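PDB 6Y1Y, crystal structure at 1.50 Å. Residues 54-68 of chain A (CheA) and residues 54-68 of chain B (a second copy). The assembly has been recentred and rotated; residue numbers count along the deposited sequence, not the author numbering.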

ATOM      1  N   ARG A  54     -17.429  18.944  -9.835  1.00  7.60           N
ATOM      2  CA  ARG A  54     -18.716  19.518  -9.438  1.00  8.47           C
ATOM      3  C   ARG A  54     -18.529  20.920  -8.874  1.00  8.10           C
ATOM      4  O   ARG A  54     -19.339  21.822  -9.145  1.00  8.41           O
ATOM      5  CB  ARG A  54     -19.413  18.603  -8.431  1.00  9.96           C
ATOM      6  CG  ARG A  54     -19.895  17.307  -9.041  1.00 11.12           C
ATOM      7  CD  ARG A  54     -20.397  16.349  -7.966  1.00 15.47           C
ATOM      8  NE  ARG A  54     -20.781  15.056  -8.527  1.00 15.92           N
ATOM      9  CZ  ARG A  54     -22.019  14.751  -8.894  1.00 24.20           C
ATOM     10  NH1 ARG A  54     -22.991  15.644  -8.752  1.00 22.33           N
ATOM     11  NH2 ARG A  54     -22.288  13.555  -9.400  1.00 26.90           N
ATOM     12  N   LEU A  55     -17.452  21.131  -8.105  1.00  7.32           N
ATOM     13  CA  LEU A  55     -17.151  22.460  -7.579  1.00  8.82           C
ATOM     14  C   LEU A  55     -16.947  23.474  -8.704  1.00  8.26           C
ATOM     15  O   LEU A  55     -17.533  24.561  -8.689  1.00  8.62           O
ATOM     16  CB  LEU A  55     -15.903  22.378  -6.696  1.00 10.46           C
ATOM     17  CG  LEU A  55     -15.235  23.696  -6.308  1.00 10.90           C
ATOM     18  CD1 LEU A  55     -16.190  24.492  -5.451  1.00 11.57           C
ATOM     19  CD2 LEU A  55     -13.917  23.433  -5.579  1.00 13.90           C
ATOM     20  N   LEU A  56     -16.139  23.127  -9.716  1.00  8.71           N
ATOM     21  CA  LEU A  56     -15.922  24.070 -10.815  1.00  9.50           C
ATOM     22  C   LEU A  56     -17.207  24.337 -11.584  1.00 10.28           C
ATOM     23  O   LEU A  56     -17.469  25.478 -11.977  1.00 11.30           O
ATOM     24  CB  LEU A  56     -14.842  23.559 -11.763  1.00  9.72           C
ATOM     25  CG  LEU A  56     -13.471  24.189 -11.559  1.00 13.40           C
ATOM     26  CD1 LEU A  56     -12.886  23.742 -10.224  1.00 12.84           C
ATOM     27  CD2 LEU A  56     -12.602  23.790 -12.737  1.00 14.76           C
ATOM     28  N   ASP A  57     -18.024  23.303 -11.790  1.00 10.29           N
ATOM     29  CA  ASP A  57     -19.299  23.468 -12.488  1.00  9.77           C
ATOM     30  C   ASP A  57     -20.285  24.302 -11.668  1.00 11.54           C
ATOM     31  O   ASP A  57     -21.222  24.875 -12.233  1.00 13.33           O
ATOM     32  CB  ASP A  57     -19.880  22.100 -12.848  1.00 11.53           C
ATOM     33  CG  ASP A  57     -19.154  21.444 -14.025  1.00 15.42           C
ATOM     34  OD1 ASP A  57     -18.391  22.147 -14.717  1.00 21.45           O
ATOM     35  OD2 ASP A  57     -19.350  20.236 -14.254  1.00 21.86           O
ATOM     36  N   LYS A  58     -20.140  24.315 -10.343  1.00  9.54           N
ATOM     37  CA  LYS A  58     -20.980  25.149  -9.484  1.00  9.43           C
ATOM     38  C   LYS A  58     -20.609  26.628  -9.576  1.00  9.01           C
ATOM     39  O   LYS A  58     -21.452  27.489  -9.273  1.00  9.53           O
ATOM     40  CB  LYS A  58     -20.869  24.671  -8.039  1.00 10.64           C
ATOM     41  CG  LYS A  58     -21.880  25.281  -7.074  1.00 12.25           C
ATOM     42  CD  LYS A  58     -23.276  24.779  -7.333  1.00 14.90           C
ATOM     43  CE  LYS A  58     -24.106  24.834  -6.054  1.00 15.02           C
ATOM     44  NZ  LYS A  58     -25.502  24.389  -6.309  1.00 15.46           N
ATOM     45  N   MET A  59     -19.369  26.952  -9.953  1.00  9.88           N
ATOM     46  CA  MET A  59     -18.920  28.342  -9.873  1.00 11.25           C
ATOM     47  C   MET A  59     -19.826  29.311 -10.635  1.00 11.03           C
ATOM     48  O   MET A  59     -20.073  30.410 -10.108  1.00  9.17           O
ATOM     49  CB  MET A  59     -17.466  28.460 -10.352  1.00 13.15           C
ATOM     50  CG  MET A  59     -16.852  29.833 -10.088  1.00 14.30           C
ATOM     51  SD  MET A  59     -15.076  29.879 -10.426  1.00 18.01           S
ATOM     52  CE  MET A  59     -14.703  31.604 -10.073  1.00 16.79           C
ATOM     53  N   PRO A  60     -20.330  29.002 -11.836  1.00  9.06           N
ATOM     54  CA  PRO A  60     -21.230  29.963 -12.498  1.00  9.27           C
ATOM     55  C   PRO A  60     -22.526  30.208 -11.737  1.00  7.99           C
ATOM     56  O   PRO A  60     -23.105  31.301 -11.871  1.00  9.39           O
ATOM     57  CB  PRO A  60     -21.493  29.325 -13.870  1.00 10.50           C
ATOM     58  CG  PRO A  60     -20.386  28.367 -14.074  1.00 11.90           C
ATOM     59  CD  PRO A  60     -20.017  27.861 -12.712  1.00 10.95           C
ATOM     60  N   GLU A  61     -23.049  29.219 -11.002  1.00  9.53           N
ATOM     61  CA  GLU A  61     -24.230  29.478 -10.171  1.00  8.94           C
ATOM     62  C   GLU A  61     -23.890  30.440  -9.048  1.00  8.67           C
ATOM     63  O   GLU A  61     -24.662  31.363  -8.753  1.00  9.69           O
ATOM     64  CB  GLU A  61     -24.806  28.189  -9.589  1.00 11.41           C
ATOM     65  CG  GLU A  61     -26.090  28.474  -8.810  1.00 11.80           C
ATOM     66  CD  GLU A  61     -26.643  27.281  -8.065  1.00 15.90           C
ATOM     67  OE1 GLU A  61     -26.115  26.163  -8.240  1.00 13.52           O
ATOM     68  OE2 GLU A  61     -27.613  27.476  -7.301  1.00 15.49           O
ATOM     69  N   TYR A  62     -22.731  30.248  -8.416  1.00  8.22           N
ATOM     70  CA  TYR A  62     -22.309  31.196  -7.397  1.00  9.64           C
ATOM     71  C   TYR A  62     -22.158  32.593  -8.002  1.00 10.42           C
ATOM     72  O   TYR A  62     -22.562  33.593  -7.389  1.00 11.55           O
ATOM     73  CB  TYR A  62     -20.977  30.753  -6.782  1.00 10.40           C
ATOM     74  CG  TYR A  62     -20.943  29.470  -5.973  1.00 10.44           C
ATOM     75  CD1 TYR A  62     -22.005  29.081  -5.156  1.00 11.24           C
ATOM     76  CD2 TYR A  62     -19.811  28.660  -5.999  1.00 12.02           C
ATOM     77  CE1 TYR A  62     -21.931  27.907  -4.386  1.00 11.40           C
ATOM     78  CE2 TYR A  62     -19.736  27.493  -5.252  1.00 11.89           C
ATOM     79  CZ  TYR A  62     -20.786  27.130  -4.436  1.00 10.12           C
ATOM     80  OH  TYR A  62     -20.690  25.962  -3.686  1.00 12.42           O
ATOM     81  N   LEU A  63     -21.631  32.678  -9.228  1.00  8.89           N
ATOM     82  CA  LEU A  63     -21.503  33.967  -9.896  1.00 10.34           C
ATOM     83  C   LEU A  63     -22.862  34.589 -10.169  1.00  9.21           C
ATOM     84  O   LEU A  63     -23.040  35.797  -9.978  1.00 10.18           O
ATOM     85  CB  LEU A  63     -20.717  33.827 -11.195  1.00 10.23           C
ATOM     86  CG  LEU A  63     -20.529  35.156 -11.940  1.00  8.75           C
ATOM     87  CD1 LEU A  63     -19.786  36.166 -11.087  1.00 10.77           C
ATOM     88  CD2 LEU A  63     -19.766  34.889 -13.239  1.00 12.07           C
ATOM     89  N   GLU A  64     -23.830  33.789 -10.625  1.00  8.79           N
ATOM     90  CA  GLU A  64     -25.167  34.333 -10.849  1.00  9.82           C
ATOM     91  C   GLU A  64     -25.724  34.960  -9.578  1.00 11.06           C
ATOM     92  O   GLU A  64     -26.293  36.060  -9.620  1.00 11.53           O
ATOM     93  CB  GLU A  64     -26.116  33.252 -11.350  1.00 13.15           C
ATOM     94  CG  GLU A  64     -27.505  33.808 -11.621  1.00 17.05           C
ATOM     95  CD  GLU A  64     -28.166  33.181 -12.821  1.00 28.30           C
ATOM     96  OE1 GLU A  64     -27.777  33.520 -13.968  1.00 30.15           O
ATOM     97  OE2 GLU A  64     -29.083  32.364 -12.610  1.00 28.35           O
ATOM     98  N   LYS A  65     -25.550  34.294  -8.438  1.00 10.67           N
ATOM     99  CA  LYS A  65     -26.073  34.852  -7.196  1.00 10.82           C
ATOM    100  C   LYS A  65     -25.357  36.143  -6.834  1.00 11.61           C
ATOM    101  O   LYS A  65     -26.005  37.133  -6.476  1.00 12.12           O
ATOM    102  CB  LYS A  65     -25.922  33.854  -6.050  1.00 11.32           C
ATOM    103  CG  LYS A  65     -26.707  32.569  -6.208  1.00  9.47           C
ATOM    104  CD  LYS A  65     -26.737  31.812  -4.900  1.00 11.76           C
ATOM    105  CE  LYS A  65     -27.722  30.689  -4.972  1.00 11.79           C
ATOM    106  NZ  LYS A  65     -27.744  29.923  -3.676  1.00 11.10           N
ATOM    107  N   ILE A  66     -24.029  36.163  -6.964  1.00  9.86           N
ATOM    108  CA  ILE A  66     -23.258  37.374  -6.675  1.00 11.50           C
ATOM    109  C   ILE A  66     -23.692  38.515  -7.589  1.00 12.62           C
ATOM    110  O   ILE A  66     -23.786  39.677  -7.164  1.00 14.30           O
ATOM    111  CB  ILE A  66     -21.749  37.078  -6.786  1.00 13.39           C
ATOM    112  CG1 ILE A  66     -21.325  36.106  -5.691  1.00 16.17           C
ATOM    113  CG2 ILE A  66     -20.951  38.333  -6.615  1.00 21.83           C
ATOM    114  CD1 ILE A  66     -21.460  36.683  -4.308  1.00 22.79           C
ATOM    115  N   GLN A  67     -23.961  38.206  -8.859  1.00 10.83           N
ATOM    116  CA  GLN A  67     -24.403  39.236  -9.796  1.00 11.97           C
ATOM    117  C   GLN A  67     -25.740  39.825  -9.388  1.00 13.15           C
ATOM    118  O   GLN A  67     -26.034  40.988  -9.705  1.00 16.66           O
ATOM    119  CB  GLN A  67     -24.502  38.655 -11.210  1.00 11.22           C
ATOM    120  CG  GLN A  67     -23.153  38.409 -11.835  1.00 11.31           C
ATOM    121  CD  GLN A  67     -23.238  37.706 -13.171  1.00 11.64           C
ATOM    122  OE1 GLN A  67     -24.264  37.139 -13.531  1.00 15.96           O
ATOM    123  NE2 GLN A  67     -22.149  37.747 -13.918  1.00 13.24           N
ATOM    124  N   GLN A  68     -26.566  39.036  -8.714  1.00 12.95           N
ATOM    125  CA  GLN A  68     -27.837  39.495  -8.181  1.00 16.70           C
ATOM    126  C   GLN A  68     -27.703  40.175  -6.824  1.00 18.88           C
ATOM    127  O   GLN A  68     -28.719  40.576  -6.246  1.00 28.50           O
ATOM    128  CB  GLN A  68     -28.791  38.308  -8.103  1.00 14.23           C
ATOM    129  CG  GLN A  68     -29.081  37.732  -9.480  1.00 13.47           C
ATOM    130  CD  GLN A  68     -29.949  36.499  -9.433  1.00 15.46           C
ATOM    131  OE1 GLN A  68     -30.242  35.968  -8.358  1.00 17.64           O
ATOM    132  NE2 GLN A  68     -30.380  36.039 -10.599  1.00 15.92           N
TER
ATOM    133  N   ARG B  54      -5.928  26.289  -1.493  1.00 10.06           N
ATOM    134  CA  ARG B  54      -5.787  27.440  -2.382  1.00  9.76           C
ATOM    135  C   ARG B  54      -6.991  27.581  -3.312  1.00 10.44           C
ATOM    136  O   ARG B  54      -7.494  28.692  -3.520  1.00 11.38           O
ATOM    137  CB  ARG B  54      -4.490  27.309  -3.181  1.00 10.43           C
ATOM    138  CG  ARG B  54      -4.314  28.364  -4.256  1.00 11.15           C
ATOM    139  CD  ARG B  54      -2.845  28.511  -4.630  1.00 11.24           C
ATOM    140  NE  ARG B  54      -2.278  27.295  -5.206  1.00 11.20           N
ATOM    141  CZ  ARG B  54      -1.387  26.527  -4.595  1.00 11.59           C
ATOM    142  NH1 ARG B  54      -0.953  26.843  -3.378  1.00 13.35           N
ATOM    143  NH2 ARG B  54      -0.918  25.441  -5.201  1.00 14.72           N
ATOM    144  N   LEU B  55      -7.473  26.468  -3.875  1.00  9.53           N
ATOM    145  CA  LEU B  55      -8.643  26.537  -4.753  1.00  8.68           C
ATOM    146  C   LEU B  55      -9.884  27.025  -4.003  1.00 11.43           C
ATOM    147  O   LEU B  55     -10.656  27.848  -4.520  1.00  9.15           O
ATOM    148  CB  LEU B  55      -8.887  25.170  -5.381  1.00 10.69           C
ATOM    149  CG  LEU B  55     -10.115  25.063  -6.285  1.00 11.57           C
ATOM    150  CD1 LEU B  55     -10.027  26.045  -7.442  1.00 13.73           C
ATOM    151  CD2 LEU B  55     -10.257  23.641  -6.788  1.00 12.87           C
ATOM    152  N   LEU B  56     -10.109  26.503  -2.797  1.00  8.85           N
ATOM    153  CA  LEU B  56     -11.247  26.921  -1.984  1.00 11.18           C
ATOM    154  C   LEU B  56     -11.153  28.395  -1.613  1.00 12.25           C
ATOM    155  O   LEU B  56     -12.174  29.088  -1.545  1.00 11.57           O
ATOM    156  CB  LEU B  56     -11.329  26.056  -0.725  1.00 11.51           C
ATOM    157  CG  LEU B  56     -11.727  24.603  -0.981  1.00 11.56           C
ATOM    158  CD1 LEU B  56     -11.747  23.828   0.330  1.00 14.95           C
ATOM    159  CD2 LEU B  56     -13.069  24.525  -1.711  1.00 15.22           C
ATOM    160  N   ASP B  57      -9.949  28.881  -1.306  1.00 10.84           N
ATOM    161  CA  ASP B  57      -9.798  30.295  -0.985  1.00 12.99           C
ATOM    162  C   ASP B  57      -9.979  31.171  -2.216  1.00 12.34           C
ATOM    163  O   ASP B  57     -10.629  32.225  -2.150  1.00 13.36           O
ATOM    164  CB  ASP B  57      -8.417  30.543  -0.388  1.00 14.91           C
ATOM    165  CG  ASP B  57      -8.211  31.993  -0.012  1.00 24.39           C
ATOM    166  OD1 ASP B  57      -9.034  32.504   0.772  1.00 29.48           O
ATOM    167  OD2 ASP B  57      -7.247  32.619  -0.504  1.00 31.61           O
ATOM    168  N   LYS B  58      -9.503  30.703  -3.371  1.00 11.54           N
ATOM    169  CA  LYS B  58      -9.581  31.530  -4.565  1.00 11.89           C
ATOM    170  C   LYS B  58     -10.999  31.689  -5.077  1.00 11.23           C
ATOM    171  O   LYS B  58     -11.327  32.738  -5.636  1.00 12.49           O
ATOM    172  CB  LYS B  58      -8.719  30.928  -5.669  1.00 13.87           C
ATOM    173  CG  LYS B  58      -7.266  31.283  -5.561  1.00 12.97           C
ATOM    174  CD  LYS B  58      -6.457  30.666  -6.687  1.00 14.95           C
ATOM    175  CE  LYS B  58      -5.062  31.282  -6.717  1.00 17.39           C
ATOM    176  NZ  LYS B  58      -4.257  30.822  -7.891  1.00 19.56           N
ATOM    177  N   MET B  59     -11.855  30.686  -4.909  1.00 12.11           N
ATOM    178  CA  MET B  59     -13.135  30.742  -5.608  1.00 14.00           C
ATOM    179  C   MET B  59     -13.977  31.931  -5.176  1.00 12.31           C
ATOM    180  O   MET B  59     -14.393  32.704  -6.062  1.00 11.49           O
ATOM    181  CB  MET B  59     -13.912  29.433  -5.455  1.00 16.00           C
ATOM    182  CG  MET B  59     -15.140  29.454  -6.368  1.00 19.88           C
ATOM    183  SD  MET B  59     -16.073  27.929  -6.564  1.00 25.34           S
ATOM    184  CE  MET B  59     -15.022  27.077  -7.749  1.00 16.95           C
ATOM    185  N   PRO B  60     -14.208  32.189  -3.888  1.00 11.49           N
ATOM    186  CA  PRO B  60     -14.994  33.382  -3.532  1.00 12.62           C
ATOM    187  C   PRO B  60     -14.270  34.670  -3.858  1.00 12.32           C
ATOM    188  O   PRO B  60     -14.901  35.642  -4.299  1.00 13.37           O
ATOM    189  CB  PRO B  60     -15.231  33.225  -2.019  1.00 13.56           C
ATOM    190  CG  PRO B  60     -14.925  31.785  -1.712  1.00 16.90           C
ATOM    191  CD  PRO B  60     -13.860  31.395  -2.694  1.00 12.30           C
ATOM    192  N   GLU B  61     -12.946  34.687  -3.713  1.00 12.91           N
ATOM    193  CA  GLU B  61     -12.185  35.881  -4.056  1.00 13.07           C
ATOM    194  C   GLU B  61     -12.329  36.202  -5.530  1.00 15.16           C
ATOM    195  O   GLU B  61     -12.538  37.362  -5.906  1.00 14.54           O
ATOM    196  CB  GLU B  61     -10.709  35.671  -3.706  1.00 15.85           C
ATOM    197  CG  GLU B  61     -10.408  35.563  -2.226  1.00 22.62           C
ATOM    198  CD  GLU B  61     -10.050  36.906  -1.624  1.00 35.11           C
ATOM    199  OE1 GLU B  61      -9.820  36.964  -0.397  1.00 36.82           O
ATOM    200  OE2 GLU B  61      -9.998  37.901  -2.385  1.00 36.72           O
ATOM    201  N   TYR B  62     -12.249  35.178  -6.376  1.00 11.43           N
ATOM    202  CA  TYR B  62     -12.345  35.380  -7.817  1.00 12.84           C
ATOM    203  C   TYR B  62     -13.738  35.821  -8.240  1.00 14.39           C
ATOM    204  O   TYR B  62     -13.874  36.578  -9.203  1.00 12.23           O
ATOM    205  CB  TYR B  62     -11.916  34.113  -8.549  1.00 13.85           C
ATOM    206  CG  TYR B  62     -10.416  33.958  -8.625  1.00 14.58           C
ATOM    207  CD1 TYR B  62      -9.564  34.816  -7.935  1.00 12.78           C
ATOM    208  CD2 TYR B  62      -9.861  32.951  -9.389  1.00 11.67           C
ATOM    209  CE1 TYR B  62      -8.187  34.673  -8.016  1.00 15.17           C
ATOM    210  CE2 TYR B  62      -8.488  32.797  -9.481  1.00 12.42           C
ATOM    211  CZ  TYR B  62      -7.661  33.666  -8.793  1.00 14.18           C
ATOM    212  OH  TYR B  62      -6.292  33.527  -8.883  1.00 16.09           O
ATOM    213  N   LEU B  63     -14.783  35.320  -7.574  1.00 12.99           N
ATOM    214  CA  LEU B  63     -16.129  35.801  -7.877  1.00 12.88           C
ATOM    215  C   LEU B  63     -16.231  37.289  -7.598  1.00 12.83           C
ATOM    216  O   LEU B  63     -16.789  38.048  -8.403  1.00 14.27           O
ATOM    217  CB  LEU B  63     -17.157  35.040  -7.039  1.00 13.54           C
ATOM    218  CG  LEU B  63     -17.301  33.561  -7.370  1.00 10.72           C
ATOM    219  CD1 LEU B  63     -18.061  32.809  -6.266  1.00 16.85           C
ATOM    220  CD2 LEU B  63     -17.973  33.407  -8.722  1.00 14.27           C
ATOM    221  N   GLU B  64     -15.695  37.724  -6.455  1.00 14.66           N
ATOM    222  CA  GLU B  64     -15.655  39.150  -6.147  1.00 16.40           C
ATOM    223  C   GLU B  64     -14.901  39.924  -7.223  1.00 18.78           C
ATOM    224  O   GLU B  64     -15.334  41.002  -7.644  1.00 18.44           O
ATOM    225  CB  GLU B  64     -15.009  39.361  -4.780  1.00 19.32           C
ATOM    226  CG  GLU B  64     -15.195  40.742  -4.192  1.00 28.55           C
ATOM    227  CD  GLU B  64     -15.124  40.722  -2.677  1.00 31.98           C
ATOM    228  OE1 GLU B  64     -14.038  40.412  -2.138  1.00 40.04           O
ATOM    229  OE2 GLU B  64     -16.152  41.013  -2.029  1.00 33.23           O
ATOM    230  N   LYS B  65     -13.777  39.386  -7.695  1.00 12.92           N
ATOM    231  CA  LYS B  65     -12.990  40.094  -8.698  1.00 13.72           C
ATOM    232  C   LYS B  65     -13.738  40.207 -10.024  1.00 17.60           C
ATOM    233  O   LYS B  65     -13.606  41.213 -10.730  1.00 16.31           O
ATOM    234  CB  LYS B  65     -11.626  39.429  -8.856  1.00 15.29           C
ATOM    235  CG  LYS B  65     -10.777  39.617  -7.603  1.00 21.85           C
ATOM    236  CD  LYS B  65      -9.477  38.859  -7.667  1.00 23.40           C
ATOM    237  CE  LYS B  65      -8.408  39.535  -6.823  1.00 35.16           C
ATOM    238  NZ  LYS B  65      -8.825  40.900  -6.399  1.00 35.69           N
ATOM    239  N   ILE B  66     -14.490  39.176 -10.411  1.00 15.00           N
ATOM    240  CA  ILE B  66     -15.312  39.299 -11.610  1.00 15.55           C
ATOM    241  C   ILE B  66     -16.289  40.462 -11.453  1.00 15.97           C
ATOM    242  O   ILE B  66     -16.473  41.272 -12.373  1.00 15.99           O
ATOM    243  CB  ILE B  66     -16.047  37.974 -11.895  1.00 14.44           C
ATOM    244  CG1 ILE B  66     -15.063  36.905 -12.382  1.00 16.75           C
ATOM    245  CG2 ILE B  66     -17.162  38.182 -12.917  1.00 15.25           C
ATOM    246  CD1 ILE B  66     -15.642  35.503 -12.374  1.00 16.30           C
ATOM    247  N   GLN B  67     -16.896  40.584 -10.269  1.00 18.76           N
ATOM    248  CA  GLN B  67     -17.833  41.673 -10.005  1.00 22.15           C
ATOM    249  C   GLN B  67     -17.152  43.028 -10.000  1.00 23.09           C
ATOM    250  O   GLN B  67     -17.786  44.044 -10.317  1.00 25.96           O
ATOM    251  CB  GLN B  67     -18.528  41.455  -8.668  1.00 25.21           C
ATOM    252  CG  GLN B  67     -19.663  40.505  -8.757  1.00 26.12           C
ATOM    253  CD  GLN B  67     -20.541  40.754  -9.962  1.00 26.84           C
ATOM    254  OE1 GLN B  67     -20.387  40.101 -10.996  1.00 31.78           O
ATOM    255  NE2 GLN B  67     -21.466  41.698  -9.839  1.00 28.00           N
ATOM    256  N   GLN B  68     -15.878  43.072  -9.631  1.00 20.59           N
ATOM    257  CA  GLN B  68     -15.138  44.321  -9.648  1.00 21.92           C
ATOM    258  C   GLN B  68     -14.613  44.671 -11.035  1.00 21.22           C
ATOM    259  O   GLN B  68     -13.960  45.708 -11.187  1.00 28.04           O
ATOM    260  CB  GLN B  68     -13.991  44.253  -8.635  1.00 23.56           C
ATOM    261  CG  GLN B  68     -14.480  44.084  -7.196  1.00 25.76           C
ATOM    262  CD  GLN B  68     -13.383  43.682  -6.230  1.00 28.23           C
ATOM    263  OE1 GLN B  68     -12.253  43.410  -6.631  1.00 33.37           O
ATOM    264  NE2 GLN B  68     -13.713  43.649  -4.942  1.00 33.29           N
TER

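Residues 54-67 of each CheA copy form a helix that begins earlier in the chain, and the two helices run in the same general direction, their N-to-C axes inclined at 48° with a closest approach of 10.0 Å. Because the axes are inclined, the backbone separation varies along the pair: the CA atoms of Met59(A) and Met59(B) lie 7.6 Å apart, those of Leu63(A) and Leu63(B) 6.0 Å, and those of Gln67(A) and Gln67(B) 7.0 Å. The helices are kinked at Pro60(A) and Pro60(B), whose ring nitrogens carry no hydrogen to donate to the preceding turn. In chain A the irregularity extends to Glu61(A), whose N makes only a weak bond of 2.9 Å to O of Lys58(A). Regular bonding resumes beyond the kink, as in the 2.9 Å bond from N of Leu63(A) to O of Met59(A) and the 3.0 Å bond from N of Leu63(B) to O of Met59(B). Pro60(A) and Pro60(B) both direct CB away from the partner helix and take no part in the contact.

No hydrogen bond or salt bridge crosses between the stretches; they meet through largely apolar packing that buries 715 Å², both sides summed. Met59(B) has the largest covered area and acts as a knob, its side chain seated among Leu55(A), Leu56(A), Met59(A) and Tyr62(A). SD of Met59(B) lies 3.6 Å from CD1 of Leu55(A) and 3.9 Å from CD2 of Tyr62(A), at the edge of the tyrosine ring, where the polarizable sulfur meets the ring's hydrogen-bearing rim. The chi3 of Met59(B) is m, and its CE reaches to 3.8 Å from CB of Met59(A). Met59(A) has an all-t side chain instead, with CE 4.0 Å from both CB of Tyr62(B) and CD2 of Leu63(B). The same residue thus packs differently in the two copies.

Toward the N-terminal end, the leucines close the contact, with CD2 of Leu55(A) 3.9 Å from CD2 of Leu55(B) and 4.1 Å from CD2 of Leu56(B). One turn beyond the methionines, Leu63(B) brings CD2 to 3.7 Å from CB of Leu63(A) and CD1 to 3.6 Å from CB of Tyr62(A). Leu63(A) extends the apolar seam through CD1, 3.8 Å from CG2 of Ile66(B).

At the C-terminal end the packing becomes more polar and more exposed. CG of Gln67(B) lies 3.3 Å from CG2 of Ile66(A), a tight van der Waals contact, while OE1 of Gln67(B) comes within 3.3 Å of CG of Gln67(A). That oxygen meets a carbon, so the two glutamines pack here without an amide-to-amide hydrogen bond. Charged side chains lie outside the contact: Lys58(A) NZ donates to OE1 of Glu61(A) at 2.7 Å, forming a salt bridge within its own helix that pairs the two opposite charges; neither residue contacts the chain B stretch.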